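PDB 5Y9D: acyl-coenzyme A oxidase 1 from Yarrowia lipolytica, which oxidises acyl-CoA esters to trans-2-enoyl-CoAs with bound FAD, passing the electrons to oxygen to give hydrogen peroxide in peroxisomal fatty acid beta-oxidation. Local coordinates for residues Leu308-Val322 with Trp457-Leu470. Residues are numbered along the deposited sequence; the frame is centred on the assembly and turned at random.
Sequences LIRGRVSMIADSFHV and WVVQCTWEGDNNVL. With FAD (flavin-adenine dinucleotide), chain C.
A buried helix-against-loop contact near the centre of the chain sets one side of helix 306-334 against the turn that joins helix 450-457 to helix 467-486, with Arg312, Met315 and Asp318 reaching across to Glu464, Trp463 and Gln460. Arg312, extended from CG to NE, grips the backbone of the turn: NE donates to Glu464 O at 2.8 Å, about 34° off the carbonyl plane, and NH2 adds a weak second bond. Replacing Arg312 by alanine removes both donors, and the Glu464 carbonyl is likely to lose its mates from this helix, the loop being less firmly fixed.

Next along the helix, the first two torsions of Met315 carry SD to the edge of the Trp463 indole in a Met-aromatic contact, 5.0 Å from the centroid of the five-membered ring. The bend at chi3 (-143°) swings its methyl against the Glu464 carboxylate, while Gly311 presents bare backbone to OE1, where any beta carbon would clash. Gln460 gives NE2 to the anti side of Asp318 OD2 (3.1 Å), its amide turned 37° from the carboxylate, and OE1 takes a weak bond from Trp463 NE1; Asp318 OD1 is salt-bridged to Arg125.

At the far end the Trp457 ring points its six-membered edge at the helix, CH2 meeting Asp318 CB at 3.5 Å, with Val322 CG2 packed obliquely beside CZ3; its NE1 bonds to Thr425 O.

Trp463 also puts its CE3 edge 3.2 Å from C6 of the flavin, and Asp466 OD2 accepts from the ribose hydroxyl O2B. This is part of the flavin site of the acyl-CoA oxidase fold: a loop of the helical C-alpha1 domain places the probable proton acceptor Glu464 beside the FAD, and the second subunit completes the pocket.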
ATOM      1  N   LEU A 308      26.150  -0.606  -0.614  1.00 50.93           N
ATOM      2  CA  LEU A 308      24.755  -0.981  -0.822  1.00 47.74           C
ATOM      3  C   LEU A 308      24.362  -2.237  -0.063  1.00 46.32           C
ATOM      4  O   LEU A 308      23.200  -2.377   0.326  1.00 44.95           O
ATOM      5  CB  LEU A 308      24.458  -1.155  -2.310  1.00 47.85           C
ATOM      6  CG  LEU A 308      24.591   0.133  -3.154  1.00 48.73           C
ATOM      7  CD1 LEU A 308      24.222  -0.112  -4.622  1.00 46.92           C
ATOM      8  CD2 LEU A 308      23.754   1.263  -2.561  1.00 46.39           C
ATOM      9  N   ILE A 309      25.319  -3.142   0.145  1.00 46.53           N
ATOM     10  CA  ILE A 309      25.033  -4.387   0.826  1.00 46.14           C
ATOM     11  C   ILE A 309      24.768  -4.037   2.271  1.00 43.40           C
ATOM     12  O   ILE A 309      23.817  -4.545   2.851  1.00 41.93           O
ATOM     13  CB  ILE A 309      26.163  -5.441   0.739  1.00 51.69           C
ATOM     14  CG1 ILE A 309      26.587  -5.718  -0.714  1.00 54.84           C
ATOM     15  CG2 ILE A 309      25.715  -6.777   1.333  1.00 51.90           C
ATOM     16  CD1 ILE A 309      27.952  -6.402  -0.819  1.00 52.79           C
ATOM     17  N   ARG A 310      25.570  -3.145   2.851  1.00 42.67           N
ATOM     18  CA  ARG A 310      25.351  -2.771   4.259  1.00 42.40           C
ATOM     19  C   ARG A 310      23.878  -2.464   4.523  1.00 41.69           C
ATOM     20  O   ARG A 310      23.288  -3.012   5.446  1.00 46.01           O
ATOM     21  CB  ARG A 310      26.192  -1.558   4.680  1.00 42.97           C
ATOM     22  CG  ARG A 310      26.090  -1.224   6.162  1.00 43.49           C
ATOM     23  CD  ARG A 310      27.066  -0.148   6.603  1.00 47.48           C
ATOM     24  NE  ARG A 310      26.429   0.734   7.594  1.00 54.46           N
ATOM     25  CZ  ARG A 310      26.867   0.987   8.835  1.00 59.14           C
ATOM     26  NH1 ARG A 310      27.999   0.459   9.319  1.00 59.61           N
ATOM     27  NH2 ARG A 310      26.157   1.801   9.613  1.00 58.70           N
ATOM     28  N   GLY A 311      23.293  -1.585   3.713  1.00 37.30           N
ATOM     29  CA  GLY A 311      21.964  -1.088   3.969  1.00 34.47           C
ATOM     30  C   GLY A 311      20.850  -2.025   3.560  1.00 36.78           C
ATOM     31  O   GLY A 311      19.713  -1.839   3.993  1.00 39.20           O
ATOM     32  N   ARG A 312      21.142  -2.982   2.677  1.00 34.94           N
ATOM     33  CA  ARG A 312      20.186  -4.032   2.353  1.00 34.85           C
ATOM     34  C   ARG A 312      20.031  -4.904   3.572  1.00 35.28           C
ATOM     35  O   ARG A 312      18.921  -5.312   3.897  1.00 31.09           O
ATOM     36  CB  ARG A 312      20.653  -4.905   1.195  1.00 36.08           C
ATOM     37  CG  ARG A 312      20.376  -4.295  -0.138  1.00 35.87           C
ATOM     38  CD  ARG A 312      20.781  -5.195  -1.281  1.00 38.05           C
ATOM     39  NE  ARG A 312      20.775  -4.359  -2.476  1.00 38.36           N
ATOM     40  CZ  ARG A 312      21.839  -3.985  -3.159  1.00 40.92           C
ATOM     41  NH1 ARG A 312      23.044  -4.421  -2.832  1.00 43.90           N
ATOM     42  NH2 ARG A 312      21.687  -3.183  -4.196  1.00 44.60           N
ATOM     43  N   VAL A 313      21.163  -5.181   4.219  1.00 35.63           N
ATOM     44  CA  VAL A 313      21.212  -5.875   5.503  1.00 35.51           C
ATOM     45  C   VAL A 313      20.504  -5.079   6.567  1.00 36.65           C
ATOM     46  O   VAL A 313      19.690  -5.615   7.333  1.00 37.72           O
ATOM     47  CB  VAL A 313      22.669  -6.127   5.946  1.00 35.16           C
ATOM     48  CG1 VAL A 313      22.761  -6.404   7.444  1.00 35.62           C
ATOM     49  CG2 VAL A 313      23.262  -7.270   5.149  1.00 34.70           C
ATOM     50  N   SER A 314      20.788  -3.782   6.608  1.00 39.69           N
ATOM     51  CA  SER A 314      20.097  -2.914   7.558  1.00 38.65           C
ATOM     52  C   SER A 314      18.592  -2.843   7.263  1.00 33.47           C
ATOM     53  O   SER A 314      17.808  -2.669   8.173  1.00 33.41           O
ATOM     54  CB  SER A 314      20.719  -1.522   7.582  1.00 42.40           C
ATOM     55  OG  SER A 314      20.512  -0.936   8.854  1.00 49.17           O
ATOM     56  N   MET A 315      18.188  -3.017   6.005  1.00 30.49           N
ATOM     57  CA  MET A 315      16.744  -3.074   5.660  1.00 29.62           C
ATOM     58  C   MET A 315      15.956  -4.318   6.115  1.00 27.28           C
ATOM     59  O   MET A 315      14.714  -4.279   6.171  1.00 24.98           O
ATOM     60  CB  MET A 315      16.547  -2.862   4.173  1.00 30.10           C
ATOM     61  CG  MET A 315      16.668  -1.402   3.809  1.00 32.38           C
ATOM     62  SD  MET A 315      16.750  -1.154   2.039  1.00 35.13           S
ATOM     63  CE  MET A 315      17.908   0.197   1.971  1.00 36.79           C
ATOM     64  N   ILE A 316      16.649  -5.408   6.435  1.00 24.80           N
ATOM     65  CA  ILE A 316      15.965  -6.566   6.935  1.00 26.03           C
ATOM     66  C   ILE A 316      15.493  -6.219   8.361  1.00 26.56           C
ATOM     67  O   ILE A 316      14.386  -6.549   8.751  1.00 31.00           O
ATOM     68  CB  ILE A 316      16.828  -7.831   6.883  1.00 26.42           C
ATOM     69  CG1 ILE A 316      17.306  -8.121   5.460  1.00 27.91           C
ATOM     70  CG2 ILE A 316      16.038  -9.052   7.308  1.00 26.89           C
ATOM     71  CD1 ILE A 316      18.623  -8.873   5.426  1.00 27.28           C
ATOM     72  N   ALA A 317      16.310  -5.502   9.103  1.00 26.70           N
ATOM     73  CA  ALA A 317      15.972  -5.102  10.464  1.00 27.62           C
ATOM     74  C   ALA A 317      14.885  -4.048  10.474  1.00 27.88           C
ATOM     75  O   ALA A 317      13.956  -4.144  11.267  1.00 29.27           O
ATOM     76  CB  ALA A 317      17.213  -4.592  11.189  1.00 27.45           C
ATOM     77  N   ASP A 318      14.989  -3.036   9.610  1.00 27.58           N
ATOM     78  CA  ASP A 318      13.926  -2.046   9.539  1.00 28.05           C
ATOM     79  C   ASP A 318      12.615  -2.760   9.385  1.00 26.78           C
ATOM     80  O   ASP A 318      11.686  -2.467  10.102  1.00 33.69           O
ATOM     81  CB  ASP A 318      14.065  -1.063   8.376  1.00 29.68           C
ATOM     82  CG  ASP A 318      15.380  -0.334   8.359  1.00 29.35           C
ATOM     83  OD1 ASP A 318      15.980  -0.143   9.442  1.00 29.07           O
ATOM     84  OD2 ASP A 318      15.808   0.035   7.238  1.00 31.12           O
ATOM     85  N   SER A 319      12.539  -3.717   8.471  1.00 25.52           N
ATOM     86  CA  SER A 319      11.321  -4.455   8.258  1.00 24.88           C
ATOM     87  C   SER A 319      10.787  -5.046   9.563  1.00 23.13           C
ATOM     88  O   SER A 319       9.604  -4.939   9.846  1.00 21.02           O
ATOM     89  CB  SER A 319      11.522  -5.565   7.219  1.00 27.07           C
ATOM     90  OG  SER A 319      11.843  -5.043   5.946  1.00 27.66           O
ATOM     91  N   PHE A 320      11.648  -5.667  10.356  1.00 23.05           N
ATOM     92  CA  PHE A 320      11.245  -6.089  11.704  1.00 23.41           C
ATOM     93  C   PHE A 320      10.793  -4.912  12.560  1.00 23.75           C
ATOM     94  O   PHE A 320       9.690  -4.915  13.106  1.00 23.50           O
ATOM     95  CB  PHE A 320      12.372  -6.811  12.420  1.00 23.45           C
ATOM     96  CG  PHE A 320      12.147  -6.984  13.917  1.00 22.94           C
ATOM     97  CD1 PHE A 320      11.231  -7.900  14.397  1.00 22.45           C
ATOM     98  CD2 PHE A 320      12.884  -6.253  14.835  1.00 22.54           C
ATOM     99  CE1 PHE A 320      11.049  -8.082  15.771  1.00 23.81           C
ATOM    100  CE2 PHE A 320      12.716  -6.433  16.207  1.00 22.92           C
ATOM    101  CZ  PHE A 320      11.788  -7.346  16.682  1.00 22.65           C
ATOM    102  N   HIS A 321      11.631  -3.892  12.671  1.00 24.17           N
ATOM    103  CA  HIS A 321      11.322  -2.809  13.609  1.00 24.71           C
ATOM    104  C   HIS A 321      10.046  -2.011  13.296  1.00 26.24           C
ATOM    105  O   HIS A 321       9.231  -1.751  14.181  1.00 28.48           O
ATOM    106  CB  HIS A 321      12.514  -1.901  13.741  1.00 24.49           C
ATOM    107  CG  HIS A 321      13.604  -2.502  14.551  1.00 23.68           C
ATOM    108  ND1 HIS A 321      14.798  -2.907  14.010  1.00 24.64           N
ATOM    109  CD2 HIS A 321      13.666  -2.805  15.863  1.00 23.55           C
ATOM    110  CE1 HIS A 321      15.572  -3.394  14.956  1.00 22.60           C
ATOM    111  NE2 HIS A 321      14.915  -3.319  16.095  1.00 24.12           N
ATOM    112  N   VAL A 322       9.835  -1.663  12.042  1.00 23.40           N
ATOM    113  CA  VAL A 322       8.616  -0.964  11.685  1.00 23.11           C
ATOM    114  C   VAL A 322       7.369  -1.886  11.735  1.00 23.12           C
ATOM    115  O   VAL A 322       6.285  -1.454  12.072  1.00 23.60           O
ATOM    116  CB  VAL A 322       8.790  -0.328  10.297  1.00 23.20           C
ATOM    117  CG1 VAL A 322       7.449   0.174   9.730  1.00 22.91           C
ATOM    118  CG2 VAL A 322       9.836   0.783  10.384  1.00 22.28           C
ATOM    119  N   TRP A 457       7.524   4.074   4.383  1.00 23.22           N
ATOM    120  CA  TRP A 457       8.094   2.713   4.324  1.00 24.15           C
ATOM    121  C   TRP A 457       8.371   2.205   2.907  1.00 25.71           C
ATOM    122  O   TRP A 457       9.340   1.501   2.662  1.00 26.27           O
ATOM    123  CB  TRP A 457       7.229   1.636   5.021  1.00 23.00           C
ATOM    124  CG  TRP A 457       7.865   0.348   4.851  1.00 20.34           C
ATOM    125  CD1 TRP A 457       7.541  -0.608   3.947  1.00 20.38           C
ATOM    126  CD2 TRP A 457       9.056  -0.072   5.472  1.00 20.52           C
ATOM    127  NE1 TRP A 457       8.433  -1.631   3.998  1.00 19.38           N
ATOM    128  CE2 TRP A 457       9.378  -1.325   4.944  1.00 20.58           C
ATOM    129  CE3 TRP A 457       9.882   0.476   6.466  1.00 21.51           C
ATOM    130  CZ2 TRP A 457      10.493  -2.048   5.374  1.00 20.00           C
ATOM    131  CZ3 TRP A 457      10.996  -0.230   6.870  1.00 20.40           C
ATOM    132  CH2 TRP A 457      11.289  -1.488   6.317  1.00 19.64           C
ATOM    133  N   VAL A 458       7.529   2.593   1.984  1.00 27.00           N
ATOM    134  CA  VAL A 458       7.412   1.896   0.707  1.00 29.11           C
ATOM    135  C   VAL A 458       8.591   2.072  -0.247  1.00 26.07           C
ATOM    136  O   VAL A 458       8.847   1.218  -1.103  1.00 26.08           O
ATOM    137  CB  VAL A 458       6.046   2.261   0.072  1.00 30.74           C
ATOM    138  CG1 VAL A 458       6.173   2.868  -1.299  1.00 33.82           C
ATOM    139  CG2 VAL A 458       5.135   1.057   0.118  1.00 31.53           C
ATOM    140  N   VAL A 459       9.343   3.136  -0.057  1.00 25.08           N
ATOM    141  CA  VAL A 459      10.492   3.407  -0.894  1.00 25.54           C
ATOM    142  C   VAL A 459      11.610   2.398  -0.694  1.00 26.95           C
ATOM    143  O   VAL A 459      12.475   2.224  -1.561  1.00 25.16           O
ATOM    144  CB  VAL A 459      11.018   4.798  -0.612  1.00 26.11           C
ATOM    145  CG1 VAL A 459      11.731   4.839   0.710  1.00 26.09           C
ATOM    146  CG2 VAL A 459      11.921   5.279  -1.762  1.00 28.41           C
ATOM    147  N   GLN A 460      11.553   1.698   0.426  1.00 27.74           N
ATOM    148  CA  GLN A 460      12.467   0.624   0.762  1.00 30.37           C
ATOM    149  C   GLN A 460      12.364  -0.559  -0.185  1.00 30.65           C
ATOM    150  O   GLN A 460      13.294  -1.317  -0.314  1.00 30.25           O
ATOM    151  CB  GLN A 460      12.254   0.156   2.196  1.00 32.04           C
ATOM    152  CG  GLN A 460      12.420   1.247   3.227  1.00 32.61           C
ATOM    153  CD  GLN A 460      13.697   1.122   4.001  1.00 32.84           C
ATOM    154  OE1 GLN A 460      14.633   1.864   3.795  1.00 39.76           O
ATOM    155  NE2 GLN A 460      13.739   0.183   4.896  1.00 33.07           N
ATOM    156  N   CYS A 461      11.207  -0.726  -0.806  1.00 30.81           N
ATOM    157  CA  CYS A 461      10.984  -1.781  -1.769  1.00 32.33           C
ATOM    158  C   CYS A 461      11.515  -1.426  -3.135  1.00 32.32           C
ATOM    159  O   CYS A 461      11.438  -2.210  -4.049  1.00 30.93           O
ATOM    160  CB  CYS A 461       9.503  -2.089  -1.888  1.00 33.71           C
ATOM    161  SG  CYS A 461       8.723  -2.677  -0.395  1.00 37.59           S
ATOM    162  N   THR A 462      11.990  -0.200  -3.271  1.00 31.99           N
ATOM    163  CA  THR A 462      12.456   0.324  -4.537  1.00 30.55           C
ATOM    164  C   THR A 462      13.929   0.661  -4.570  1.00 31.84           C
ATOM    165  O   THR A 462      14.610   0.331  -5.502  1.00 37.02           O
ATOM    166  CB  THR A 462      11.654   1.585  -4.875  1.00 29.71           C
ATOM    167  OG1 THR A 462      10.282   1.232  -5.012  1.00 29.56           O
ATOM    168  CG2 THR A 462      12.139   2.233  -6.132  1.00 29.04           C
ATOM    169  N   TRP A 463      14.393   1.385  -3.570  1.00 33.50           N
ATOM    170  CA  TRP A 463      15.761   1.873  -3.537  1.00 35.12           C
ATOM    171  C   TRP A 463      16.778   0.893  -2.997  1.00 33.96           C
ATOM    172  O   TRP A 463      16.436  -0.055  -2.335  1.00 37.42           O
ATOM    173  CB  TRP A 463      15.857   3.221  -2.836  1.00 36.68           C
ATOM    174  CG  TRP A 463      15.739   3.168  -1.363  1.00 40.15           C
ATOM    175  CD1 TRP A 463      15.818   2.076  -0.582  1.00 39.74           C
ATOM    176  CD2 TRP A 463      15.503   4.269  -0.489  1.00 43.90           C
ATOM    177  NE1 TRP A 463      15.664   2.414   0.720  1.00 40.20           N
ATOM    178  CE2 TRP A 463      15.469   3.763   0.808  1.00 42.77           C
ATOM    179  CE3 TRP A 463      15.330   5.636  -0.681  1.00 42.49           C
ATOM    180  CZ2 TRP A 463      15.254   4.573   1.913  1.00 45.08           C
ATOM    181  CZ3 TRP A 463      15.130   6.431   0.409  1.00 44.25           C
ATOM    182  CH2 TRP A 463      15.091   5.902   1.690  1.00 46.66           C
ATOM    183  N   GLU A 464      18.040   1.154  -3.282  1.00 34.13           N
ATOM    184  CA  GLU A 464      19.098   0.217  -2.975  1.00 33.12           C
ATOM    185  C   GLU A 464      18.793  -1.177  -3.543  1.00 33.65           C
ATOM    186  O   GLU A 464      19.013  -2.204  -2.876  1.00 32.32           O
ATOM    187  CB  GLU A 464      19.281   0.133  -1.482  1.00 38.08           C
ATOM    188  CG  GLU A 464      19.800   1.391  -0.835  1.00 40.30           C
ATOM    189  CD  GLU A 464      20.607   1.080   0.393  1.00 45.58           C
ATOM    190  OE1 GLU A 464      20.932  -0.124   0.577  1.00 47.48           O
ATOM    191  OE2 GLU A 464      20.909   2.028   1.159  1.00 50.04           O
ATOM    192  N   GLY A 465      18.286  -1.178  -4.784  1.00 31.86           N
ATOM    193  CA  GLY A 465      17.834  -2.354  -5.476  1.00 29.01           C
ATOM    194  C   GLY A 465      16.324  -2.432  -5.512  1.00 28.07           C
ATOM    195  O   GLY A 465      15.684  -2.573  -4.477  1.00 28.42           O
ATOM    196  N   ASP A 466      15.761  -2.342  -6.711  1.00 27.43           N
ATOM    197  CA  ASP A 466      14.354  -2.584  -6.942  1.00 28.68           C
ATOM    198  C   ASP A 466      14.094  -4.030  -6.559  1.00 29.37           C
ATOM    199  O   ASP A 466      14.820  -4.937  -6.959  1.00 29.72           O
ATOM    200  CB  ASP A 466      14.037  -2.369  -8.423  1.00 30.57           C
ATOM    201  CG  ASP A 466      12.595  -2.737  -8.787  1.00 32.24           C
ATOM    202  OD1 ASP A 466      11.708  -1.888  -8.561  1.00 35.54           O
ATOM    203  OD2 ASP A 466      12.356  -3.848  -9.316  1.00 29.56           O
ATOM    204  N   ASN A 467      13.068  -4.264  -5.766  1.00 29.31           N
ATOM    205  CA  ASN A 467      12.867  -5.616  -5.207  1.00 29.47           C
ATOM    206  C   ASN A 467      12.777  -6.739  -6.266  1.00 28.75           C
ATOM    207  O   ASN A 467      13.411  -7.784  -6.114  1.00 25.83           O
ATOM    208  CB  ASN A 467      11.631  -5.641  -4.302  1.00 27.60           C
ATOM    209  CG  ASN A 467      11.918  -5.158  -2.902  1.00 27.01           C
ATOM    210  OD1 ASN A 467      13.020  -4.715  -2.578  1.00 26.35           O
ATOM    211  ND2 ASN A 467      10.916  -5.268  -2.039  1.00 28.41           N
ATOM    212  N   ASN A 468      12.010  -6.499  -7.324  1.00 28.13           N
ATOM    213  CA  ASN A 468      11.801  -7.501  -8.350  1.00 28.68           C
ATOM    214  C   ASN A 468      13.104  -7.879  -8.982  1.00 28.39           C
ATOM    215  O   ASN A 468      13.385  -9.052  -9.149  1.00 31.62           O
ATOM    216  CB  ASN A 468      10.798  -7.009  -9.400  1.00 29.29           C
ATOM    217  CG  ASN A 468       9.356  -7.311  -9.013  1.00 29.38           C
ATOM    218  OD1 ASN A 468       8.595  -6.429  -8.613  1.00 29.75           O
ATOM    219  ND2 ASN A 468       8.984  -8.564  -9.120  1.00 29.05           N
ATOM    220  N   VAL A 469      13.909  -6.879  -9.300  1.00 26.45           N
ATOM    221  CA  VAL A 469      15.235  -7.088  -9.844  1.00 26.16           C
ATOM    222  C   VAL A 469      16.181  -7.772  -8.842  1.00 26.05           C
ATOM    223  O   VAL A 469      17.015  -8.571  -9.227  1.00 24.26           O
ATOM    224  CB  VAL A 469      15.839  -5.728 -10.284  1.00 27.11           C
ATOM    225  CG1 VAL A 469      17.375  -5.796 -10.444  1.00 27.13           C
ATOM    226  CG2 VAL A 469      15.164  -5.270 -11.566  1.00 26.11           C
ATOM    227  N   LEU A 470      16.086  -7.415  -7.565  1.00 27.66           N
ATOM    228  CA  LEU A 470      16.797  -8.145  -6.528  1.00 28.38           C
ATOM    229  C   LEU A 470      16.373  -9.612  -6.479  1.00 28.80           C
ATOM    230  O   LEU A 470      17.235 -10.478  -6.341  1.00 30.62           O
ATOM    231  CB  LEU A 470      16.656  -7.485  -5.158  1.00 28.05           C
ATOM    232  CG  LEU A 470      17.339  -6.122  -4.989  1.00 29.70           C
ATOM    233  CD1 LEU A 470      17.253  -5.670  -3.534  1.00 30.57           C
ATOM    234  CD2 LEU A 470      18.787  -6.156  -5.435  1.00 29.00           C
TER
HETATM  235  PA  FAD C 701      14.264   0.719 -13.213  1.00 27.47           P
HETATM  236  O1A FAD C 701      14.090   1.682 -14.304  1.00 28.93           O
HETATM  237  O2A FAD C 701      15.468  -0.110 -13.104  1.00 31.36           O
HETATM  238  O5B FAD C 701      13.024  -0.239 -13.227  1.00 26.96           O
HETATM  239  C5B FAD C 701      11.708   0.152 -13.569  1.00 27.38           C
HETATM  240  C4B FAD C 701      10.772  -1.041 -13.473  1.00 28.49           C
HETATM  241  O4B FAD C 701      11.123  -2.008 -14.447  1.00 28.79           O
HETATM  242  C3B FAD C 701      10.883  -1.733 -12.139  1.00 29.91           C
HETATM  243  O3B FAD C 701       9.595  -2.095 -11.687  1.00 34.55           O
HETATM  244  C2B FAD C 701      11.646  -2.997 -12.404  1.00 28.02           C
HETATM  245  O2B FAD C 701      11.161  -4.031 -11.575  1.00 26.24           O
HETATM  246  C1B FAD C 701      11.369  -3.269 -13.859  1.00 27.16           C
HETATM  247  N9A FAD C 701      12.554  -3.889 -14.458  1.00 26.99           N
HETATM  248  C8A FAD C 701      13.744  -3.322 -14.607  1.00 26.78           C
HETATM  249  N7A FAD C 701      14.605  -4.164 -15.178  1.00 26.95           N
HETATM  250  C5A FAD C 701      13.961  -5.307 -15.405  1.00 28.95           C
HETATM  251  C6A FAD C 701      14.284  -6.627 -15.983  1.00 28.70           C
HETATM  252  N6A FAD C 701      15.503  -6.905 -16.455  1.00 27.76           N
HETATM  253  N1A FAD C 701      13.317  -7.539 -16.029  1.00 28.17           N
HETATM  254  C2A FAD C 701      12.105  -7.284 -15.570  1.00 27.08           C
HETATM  255  N3A FAD C 701      11.739  -6.126 -15.032  1.00 27.64           N
HETATM  256  C4A FAD C 701      12.609  -5.116 -14.922  1.00 27.45           C
HETATM  257  N1  FAD C 701      19.774   6.595  -5.729  1.00 22.26           N
HETATM  258  C2  FAD C 701      20.982   6.982  -5.327  1.00 23.09           C
HETATM  259  O2  FAD C 701      21.953   6.658  -5.997  1.00 25.96           O
HETATM  260  N3  FAD C 701      21.175   7.705  -4.235  1.00 23.13           N
HETATM  261  C4  FAD C 701      20.183   8.092  -3.459  1.00 22.34           C
HETATM  262  O4  FAD C 701      20.378   8.762  -2.457  1.00 19.68           O
HETATM  263  C4X FAD C 701      18.826   7.706  -3.826  1.00 22.67           C
HETATM  264  N5  FAD C 701      17.787   8.062  -3.088  1.00 22.03           N
HETATM  265  C5X FAD C 701      16.565   7.709  -3.451  1.00 25.35           C
HETATM  266  C6  FAD C 701      15.516   8.117  -2.678  1.00 24.19           C
HETATM  267  C7  FAD C 701      14.246   7.777  -3.021  1.00 24.60           C
HETATM  268  C7M FAD C 701      13.122   8.219  -2.135  1.00 25.75           C
HETATM  269  C8  FAD C 701      14.015   6.962  -4.233  1.00 24.94           C
HETATM  270  C8M FAD C 701      12.641   6.556  -4.653  1.00 25.26           C
HETATM  271  C9  FAD C 701      15.064   6.555  -5.008  1.00 24.71           C
HETATM  272  C9A FAD C 701      16.335   6.909  -4.665  1.00 25.28           C
HETATM  273  N10 FAD C 701      17.416   6.514  -5.449  1.00 25.05           N
HETATM  274  C10 FAD C 701      18.679   6.912  -5.043  1.00 23.34           C
HETATM  275  C1' FAD C 701      17.239   5.726  -6.661  1.00 26.85           C
HETATM  276  C2' FAD C 701      16.740   4.318  -6.383  1.00 26.89           C
HETATM  277  O2' FAD C 701      17.804   3.486  -5.973  1.00 24.79           O
HETATM  278  C3' FAD C 701      16.108   3.771  -7.642  1.00 28.28           C
HETATM  279  O3' FAD C 701      14.744   4.137  -7.616  1.00 31.86           O
HETATM  280  C4' FAD C 701      16.148   2.267  -7.728  1.00 31.24           C
HETATM  281  O4' FAD C 701      17.477   1.823  -7.959  1.00 35.09           O
HETATM  282  C5' FAD C 701      15.237   1.781  -8.843  1.00 34.14           C
HETATM  283  O5' FAD C 701      15.753   2.201 -10.082  1.00 32.39           O
HETATM  284  P   FAD C 701      14.865   2.676 -11.287  1.00 30.67           P
HETATM  285  O1P FAD C 701      13.814   3.563 -10.836  1.00 32.65           O
HETATM  286  O2P FAD C 701      15.839   3.122 -12.284  1.00 32.64           O
HETATM  287  O3P FAD C 701      14.097   1.404 -11.803  1.00 31.55           O